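Local atomic coordinates of aerotolerance-related membrane protein (Bacteroides fragilis, PDB entry 4JDU), a protein that is a membrane protein probably involved in aerotolerance, and binds calcium in its von Willebrand factor type A domain. Residues V50-F55 / F60-I65. The protein carries 6 engineered substitutions. Numbering follows the deposited sequence. Where two conformers were deposited one is given.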
loop_
_atom_site.group_PDB
_atom_site.type_symbol
_atom_site.label_atom_id
_atom_site.label_comp_id
_atom_site.label_asym_id
_atom_site.label_seq_id
_atom_site.Cartn_x
_atom_site.Cartn_y
_atom_site.Cartn_z
ATOM N N VAL A 50 10.206 -10.715 0.942
ATOM C CA VAL A 50 9.314 -9.622 0.582
ATOM C C VAL A 50 8.975 -9.641 -0.907
ATOM O O VAL A 50 9.797 -10.017 -1.749
ATOM C CB VAL A 50 9.915 -8.242 0.978
ATOM C CG1 VAL A 50 11.173 -7.949 0.172
ATOM C CG2 VAL A 50 8.898 -7.121 0.812
ATOM N N GLY A 51 7.742 -9.251 -1.215
ATOM C CA GLY A 51 7.323 -9.066 -2.590
ATOM C C GLY A 51 6.606 -7.743 -2.724
ATOM O O GLY A 51 6.273 -7.102 -1.719
HETATM N N MSE A 52 6.368 -7.313 -3.959
HETATM C CA MSE A 52 5.643 -6.070 -4.156
HETATM C C MSE A 52 4.681 -6.080 -5.321
HETATM O O MSE A 52 5.052 -6.380 -6.465
HETATM C CB MSE A 52 6.598 -4.884 -4.298
HETATM C CG MSE A 52 5.852 -3.532 -4.371
HETATM SE SE MSE A 52 6.937 -1.939 -4.144
HETATM C CE MSE A 52 8.159 -2.213 -5.616
ATOM N N ILE A 53 3.452 -5.701 -5.001
ATOM C CA ILE A 53 2.380 -5.462 -5.947
ATOM C C ILE A 53 2.153 -3.955 -6.016
ATOM O O ILE A 53 2.256 -3.260 -5.000
ATOM C CB ILE A 53 1.103 -6.169 -5.447
ATOM C CG1 ILE A 53 1.203 -7.660 -5.760
ATOM C CG2 ILE A 53 -0.168 -5.573 -6.060
ATOM C CD1 ILE A 53 0.266 -8.504 -4.938
ATOM N N VAL A 54 1.892 -3.442 -7.212
ATOM C CA VAL A 54 1.389 -2.076 -7.348
ATOM C C VAL A 54 -0.040 -2.117 -7.865
ATOM O O VAL A 54 -0.439 -3.054 -8.580
ATOM C CB VAL A 54 2.267 -1.212 -8.288
ATOM C CG1 VAL A 54 3.675 -1.078 -7.730
ATOM C CG2 VAL A 54 2.284 -1.790 -9.721
ATOM N N PHE A 55 -0.838 -1.124 -7.495
ATOM C CA PHE A 55 -2.217 -1.107 -7.968
ATOM C C PHE A 55 -2.782 0.291 -8.159
ATOM O O PHE A 55 -2.389 1.243 -7.482
ATOM C CB PHE A 55 -3.134 -1.926 -7.039
ATOM C CG PHE A 55 -3.380 -1.292 -5.687
ATOM C CD1 PHE A 55 -2.515 -1.537 -4.622
ATOM C CD2 PHE A 55 -4.483 -0.463 -5.471
ATOM C CE1 PHE A 55 -2.746 -0.980 -3.370
ATOM C CE2 PHE A 55 -4.706 0.119 -4.215
ATOM C CZ PHE A 55 -3.836 -0.142 -3.172
ATOM N N PHE A 60 -0.997 -5.451 -10.114
ATOM C CA PHE A 60 0.042 -6.218 -10.795
ATOM C C PHE A 60 1.197 -6.515 -9.859
ATOM O O PHE A 60 1.576 -5.678 -9.038
ATOM C CB PHE A 60 0.579 -5.454 -12.016
ATOM C CG PHE A 60 -0.466 -5.146 -13.043
ATOM C CD1 PHE A 60 -0.803 -6.079 -14.012
ATOM C CD2 PHE A 60 -1.108 -3.920 -13.041
ATOM C CE1 PHE A 60 -1.774 -5.795 -14.961
ATOM C CE2 PHE A 60 -2.069 -3.624 -13.988
ATOM C CZ PHE A 60 -2.407 -4.563 -14.945
ATOM N N THR A 61 1.781 -7.698 -10.000
ATOM C CA THR A 61 2.961 -8.055 -9.229
ATOM C C THR A 61 4.247 -7.617 -9.916
ATOM O O THR A 61 4.644 -8.168 -10.948
ATOM C CB THR A 61 2.993 -9.565 -8.968
ATOM O OG1 THR A 61 1.794 -9.929 -8.269
ATOM C CG2 THR A 61 4.207 -9.934 -8.130
ATOM N N GLN A 62 4.914 -6.619 -9.346
ATOM C CA GLN A 62 6.204 -6.211 -9.888
ATOM C C GLN A 62 7.294 -7.149 -9.414
ATOM O O GLN A 62 8.138 -7.586 -10.193
ATOM C CB GLN A 62 6.550 -4.787 -9.465
ATOM C CG GLN A 62 5.634 -3.737 -10.053
ATOM C CD GLN A 62 6.230 -2.369 -9.938
ATOM O OE1 GLN A 62 7.109 -2.134 -9.101
ATOM N NE2 GLN A 62 5.775 -1.452 -10.787
ATOM N N LEU A 63 7.288 -7.442 -8.119
ATOM C CA LEU A 63 8.347 -8.246 -7.534
ATOM C C LEU A 63 7.753 -9.445 -6.818
ATOM O O LEU A 63 7.132 -9.292 -5.766
ATOM C CB LEU A 63 9.139 -7.406 -6.531
ATOM C CG LEU A 63 10.304 -8.119 -5.846
ATOM C CD1 LEU A 63 11.368 -8.514 -6.867
ATOM C CD2 LEU A 63 10.896 -7.216 -4.785
ATOM N N PRO A 64 7.927 -10.644 -7.387
ATOM C CA PRO A 64 7.537 -11.854 -6.659
ATOM C C PRO A 64 8.324 -11.975 -5.358
ATOM O O PRO A 64 9.442 -11.447 -5.252
ATOM C CB PRO A 64 7.911 -12.986 -7.626
ATOM C CG PRO A 64 7.884 -12.345 -8.988
ATOM C CD PRO A 64 8.385 -10.937 -8.755
ATOM N N ILE A 65 7.732 -12.652 -4.381
ATOM C CA ILE A 65 8.343 -12.843 -3.064
ATOM C C ILE A 65 9.794 -13.291 -3.186
ATOM O O ILE A 65 10.100 -14.249 -3.905
ATOM C CB ILE A 65 7.577 -13.906 -2.251
ATOM C CG1 ILE A 65 6.201 -13.380 -1.824
ATOM C CG2 ILE A 65 8.399 -14.358 -1.045
ATOM C CD1 ILE A 65 6.216 -12.473 -0.595
#
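Met52 and Val54 pair with Leu63 and Phe60 in an antiparallel beta hairpin whose register slips by one residue at a classic bulge, which sets two residues, Gln62 and Leu63, opposite the single Met52. At the hairpin's turn end, Val54 and Phe60 exchange two backbone hydrogen bonds, with Phe60 N 2.9 Å from Val54 O. At the bulge, Met52 O accepts a nearly straight hydrogen bond from Leu63 N (3.0 Å, 177° at the hydrogen) and a weak, bent one from Gln62 N; Met52 N gives its own hydrogen to a lone pair of Leu63 O at 2.8 Å.

With CG beside its backbone N (chi1 -66°), Gln62 carries its extended chain across Val54 at about a right angle, bringing the amide carbon Gln62 CD to 3.6 Å from Val54 CG1. Gln62 OE1 lies 3.6 Å from the methyl CE of selenomethionine Met52, whose chain runs alongside. Helix 69-77 packs on this face through Phe75, which touches Met52 and Gln62. On the other face Ile53 CG1 meets Thr61 OG1 at 3.4 Å, and Leu97 of helix 91-99 touches both residues.

Thus the edge strand 59-66 of this Rossmann-like sheet is joined to strand 49-55 by backbone hydrogen bonds that fix the register, and the pair illustrates a general principle: a bulge can keep a hairpin bonded while changing how its side chains are presented, here laying the Gln62 amide against methyl groups in largely van der Waals contact.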